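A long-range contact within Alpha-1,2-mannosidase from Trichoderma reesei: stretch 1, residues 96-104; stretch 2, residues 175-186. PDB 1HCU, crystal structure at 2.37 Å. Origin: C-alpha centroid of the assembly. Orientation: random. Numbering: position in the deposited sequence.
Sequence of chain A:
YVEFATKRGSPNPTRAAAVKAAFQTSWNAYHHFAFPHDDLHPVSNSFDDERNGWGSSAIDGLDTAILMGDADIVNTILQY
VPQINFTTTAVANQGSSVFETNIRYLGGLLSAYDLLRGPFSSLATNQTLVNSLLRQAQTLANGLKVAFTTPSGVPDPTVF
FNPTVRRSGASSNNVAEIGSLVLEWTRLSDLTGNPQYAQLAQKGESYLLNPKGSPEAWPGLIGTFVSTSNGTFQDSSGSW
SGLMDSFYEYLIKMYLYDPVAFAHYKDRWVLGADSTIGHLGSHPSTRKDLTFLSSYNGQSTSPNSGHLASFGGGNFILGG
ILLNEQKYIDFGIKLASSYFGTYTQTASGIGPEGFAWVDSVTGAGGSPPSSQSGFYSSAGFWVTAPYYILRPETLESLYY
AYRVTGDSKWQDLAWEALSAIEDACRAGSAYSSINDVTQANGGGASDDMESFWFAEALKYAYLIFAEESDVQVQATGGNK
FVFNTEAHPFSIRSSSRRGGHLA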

# COMPACT_ATOMS: atom_id res chain seq x y z
N SER A 96 9.05 8.17 -15.85
CA SER A 96 8.59 8.32 -14.47
C SER A 96 7.21 7.71 -14.30
O SER A 96 6.28 8.06 -15.02
CB SER A 96 8.54 9.81 -14.09
OG SER A 96 7.86 10.00 -12.86
N SER A 97 7.08 6.80 -13.33
CA SER A 97 5.79 6.17 -13.07
C SER A 97 4.86 7.15 -12.37
O SER A 97 5.13 7.59 -11.25
CB SER A 97 5.96 4.93 -12.18
OG SER A 97 4.69 4.39 -11.81
N VAL A 98 3.77 7.50 -13.04
CA VAL A 98 2.80 8.41 -12.45
C VAL A 98 2.32 7.81 -11.12
O VAL A 98 2.27 8.51 -10.10
CB VAL A 98 1.59 8.59 -13.39
CG1 VAL A 98 0.55 9.49 -12.73
CG2 VAL A 98 2.06 9.15 -14.73
N PHE A 99 1.97 6.53 -11.14
CA PHE A 99 1.49 5.80 -9.95
C PHE A 99 2.47 5.72 -8.78
O PHE A 99 2.17 6.16 -7.67
CB PHE A 99 1.06 4.38 -10.36
CG PHE A 99 0.78 3.47 -9.19
CD1 PHE A 99 -0.33 3.68 -8.37
CD2 PHE A 99 1.62 2.39 -8.92
CE1 PHE A 99 -0.59 2.83 -7.29
CE2 PHE A 99 1.36 1.54 -7.84
CZ PHE A 99 0.25 1.76 -7.03
N GLU A 100 3.65 5.14 -9.02
CA GLU A 100 4.66 5.01 -7.97
C GLU A 100 5.06 6.37 -7.41
O GLU A 100 5.21 6.52 -6.19
CB GLU A 100 5.90 4.30 -8.51
CG GLU A 100 5.68 2.91 -9.10
CD GLU A 100 5.12 1.91 -8.09
OE1 GLU A 100 5.35 2.09 -6.88
OE2 GLU A 100 4.47 0.93 -8.52
N THR A 101 5.23 7.35 -8.28
CA THR A 101 5.63 8.69 -7.85
C THR A 101 4.56 9.34 -6.99
O THR A 101 4.85 9.98 -5.98
CB THR A 101 5.93 9.59 -9.08
OG1 THR A 101 6.92 8.96 -9.90
CG2 THR A 101 6.45 10.95 -8.63
N ASN A 102 3.31 9.16 -7.39
CA ASN A 102 2.17 9.72 -6.69
C ASN A 102 2.01 9.23 -5.26
O ASN A 102 1.94 10.03 -4.32
CB ASN A 102 0.89 9.41 -7.48
CG ASN A 102 -0.36 9.77 -6.71
OD1 ASN A 102 -0.73 10.95 -6.61
ND2 ASN A 102 -1.02 8.77 -6.15
N ILE A 103 1.94 7.91 -5.09
CA ILE A 103 1.74 7.33 -3.77
C ILE A 103 2.90 7.55 -2.79
O ILE A 103 2.67 7.69 -1.58
CB ILE A 103 1.44 5.80 -3.88
CG1 ILE A 103 2.68 5.04 -4.36
CG2 ILE A 103 0.28 5.58 -4.85
CD1 ILE A 103 2.50 3.52 -4.39
N ARG A 104 4.12 7.60 -3.30
CA ARG A 104 5.29 7.81 -2.44
C ARG A 104 5.61 9.29 -2.18
O ARG A 104 5.52 9.77 -1.05
CB ARG A 104 6.54 7.15 -3.04
CG ARG A 104 6.56 5.64 -3.00
CD ARG A 104 7.95 5.14 -3.39
NE ARG A 104 8.04 3.69 -3.35
CZ ARG A 104 7.29 2.88 -4.09
NH1 ARG A 104 6.39 3.39 -4.91
NH2 ARG A 104 7.44 1.56 -4.00
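Stretch 2, residues 175-186: VAEIGSLVLEWT

How does stretch 2 run past the helix of stretch 1? It is helical from Val175 to Ile178, leaves helical geometry at Gly179, passes through Ser180 and Leu181 as loop or turn, and becomes helical again at Val182, in a helix that continues beyond Thr186. This second helix crosses helix 98-104 at 58°, with the axes 9.9 Å apart at their closest, so the two helices run obliquely in the same general sense. The register follows that direction: the CA of Phe99 lies 5.2 Å from the CA of Glu177, and the CA of Asn102 lies 6.7 Å from the CA of Leu181.

What does the first helical segment bring to the contact? Val175 is out of reach, and Ala176 contributes mainly its carbonyl, with O 4.2 Å from Phe99 CD1. Glu177 does more. Its chi1 is m and its chi2 t, and the extended side chain runs beside the start of the opposing helix, where OE2 comes 3.6 Å from Phe99 CB. Two waters join this carboxylate to stretch 1. One donates to Glu177 OE2 (3.0 Å) and lies 2.7 Å from Ser97 OG, to which it is also hydrogen-bonded; the other donates to Glu177 OE2 (2.5 Å) and accepts from Phe99 N (2.8 Å). The second water thus serves a backbone NH in the first turn, while Ser97 OG caps the helix by accepting from Glu100 N at 3.1 Å.

How does the non-helical link fit against the helix? Ile178 points away, and a CB on Gly179 would also point away, so contact resumes at Ser180. Its CB points toward stretch 1 and meets the edge of the Phe99 ring, 3.5 Å from CE1. Its OG turns back to donate to Ala176 O at 2.7 Å, a bond within stretch 2 that ties Ser180 back to the last turn of the first helix. Leu181 starts sideways, but its end comes nearer: CD1 packs 4.1 Å from Val98 CG1, and CD2 lies 3.6 Å from Asn102 CG.

Where does the second helix touch stretch 1? Val182 points away and Leu183 makes no contact, leaving Glu184 and Trp185 to approach. Glu184 points toward the other helix, and its OE2 lies 4.3 Å from Ile103 CA. Trp185 sets out sideways, yet its indole returns edge-on to Asn102, placing NE1 3.0 Å from OD1 of that residue. Asn102 touches four residues of stretch 2: besides Leu181 and Trp185, its ND2 lies 2.8 Å from Ser180 O and 3.4 Å from Glu184 OE1, both at angles too poor for a hydrogen bond. Thr186 is already out of reach.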

# COMPACT_ATOMS: atom_id res chain seq x y z
N VAL A 175 -6.31 -0.34 -14.03
CA VAL A 175 -7.18 0.30 -13.06
C VAL A 175 -6.49 0.69 -11.76
O VAL A 175 -6.81 1.72 -11.17
CB VAL A 175 -8.44 -0.57 -12.73
CG1 VAL A 175 -9.25 -0.78 -14.00
CG2 VAL A 175 -8.03 -1.91 -12.13
N ALA A 176 -5.53 -0.11 -11.30
CA ALA A 176 -4.85 0.26 -10.07
C ALA A 176 -4.12 1.60 -10.24
O ALA A 176 -4.26 2.49 -9.41
CB ALA A 176 -3.87 -0.83 -9.64
N GLU A 177 -3.35 1.75 -11.31
CA GLU A 177 -2.59 2.98 -11.53
C GLU A 177 -3.46 4.19 -11.88
O GLU A 177 -3.10 5.33 -11.60
CB GLU A 177 -1.51 2.75 -12.59
CG GLU A 177 -0.62 1.55 -12.23
CD GLU A 177 0.68 1.49 -13.01
OE1 GLU A 177 1.19 0.37 -13.21
OE2 GLU A 177 1.20 2.55 -13.42
N ILE A 178 -4.61 3.93 -12.49
CA ILE A 178 -5.54 4.98 -12.84
C ILE A 178 -6.34 5.39 -11.61
O ILE A 178 -6.57 6.57 -11.37
CB ILE A 178 -6.55 4.51 -13.90
CG1 ILE A 178 -5.85 4.21 -15.22
CG2 ILE A 178 -7.65 5.55 -14.07
CD1 ILE A 178 -6.75 3.58 -16.26
N GLY A 179 -6.77 4.39 -10.84
CA GLY A 179 -7.58 4.64 -9.66
C GLY A 179 -6.88 4.86 -8.34
O GLY A 179 -7.52 4.82 -7.29
N SER A 180 -5.58 5.11 -8.36
CA SER A 180 -4.84 5.35 -7.13
C SER A 180 -4.24 6.75 -7.12
O SER A 180 -3.20 6.97 -6.50
CB SER A 180 -3.74 4.31 -6.95
OG SER A 180 -4.28 3.02 -6.74
N LEU A 181 -4.90 7.69 -7.79
CA LEU A 181 -4.43 9.07 -7.87
C LEU A 181 -5.40 10.06 -7.24
O LEU A 181 -5.00 11.15 -6.80
CB LEU A 181 -4.23 9.45 -9.34
CG LEU A 181 -3.41 8.46 -10.16
CD1 LEU A 181 -3.40 8.89 -11.62
CD2 LEU A 181 -2.01 8.38 -9.59
N VAL A 182 -6.67 9.67 -7.21
CA VAL A 182 -7.75 10.52 -6.68
C VAL A 182 -7.58 11.02 -5.25
O VAL A 182 -7.85 12.20 -4.97
CB VAL A 182 -9.13 9.80 -6.83
CG1 VAL A 182 -9.13 8.46 -6.10
CG2 VAL A 182 -10.23 10.69 -6.32
N LEU A 183 -7.13 10.17 -4.34
CA LEU A 183 -6.95 10.58 -2.95
C LEU A 183 -5.94 11.72 -2.81
O LEU A 183 -6.26 12.77 -2.26
CB LEU A 183 -6.48 9.41 -2.08
CG LEU A 183 -6.97 9.34 -0.63
CD1 LEU A 183 -6.03 8.43 0.18
CD2 LEU A 183 -7.03 10.71 -0.01
N GLU A 184 -4.73 11.53 -3.31
CA GLU A 184 -3.73 12.58 -3.14
C GLU A 184 -3.91 13.82 -3.99
O GLU A 184 -3.55 14.92 -3.57
CB GLU A 184 -2.29 12.03 -3.27
CG GLU A 184 -2.04 10.83 -4.17
CD GLU A 184 -2.69 9.55 -3.68
OE1 GLU A 184 -3.77 9.21 -4.18
OE2 GLU A 184 -2.11 8.88 -2.78
N TRP A 185 -4.51 13.67 -5.17
CA TRP A 185 -4.74 14.81 -6.04
C TRP A 185 -5.92 15.65 -5.54
O TRP A 185 -5.92 16.87 -5.68
CB TRP A 185 -4.97 14.32 -7.48
CG TRP A 185 -3.67 13.96 -8.16
CD1 TRP A 185 -2.79 12.98 -7.79
CD2 TRP A 185 -3.07 14.65 -9.26
NE1 TRP A 185 -1.67 13.02 -8.59
CE2 TRP A 185 -1.82 14.04 -9.50
CE3 TRP A 185 -3.46 15.73 -10.06
CZ2 TRP A 185 -0.95 14.47 -10.52
CZ3 TRP A 185 -2.60 16.16 -11.08
CH2 TRP A 185 -1.36 15.53 -11.29
N THR A 186 -6.91 15.01 -4.93
CA THR A 186 -8.04 15.75 -4.38
C THR A 186 -7.55 16.47 -3.13
O THR A 186 -7.92 17.61 -2.88
CB THR A 186 -9.22 14.81 -4.01
OG1 THR A 186 -9.82 14.29 -5.20
CG2 THR A 186 -10.28 15.58 -3.23
O HOH W 1 4.07 1.96 -12.72
O HOH W 2 1.30 5.08 -13.39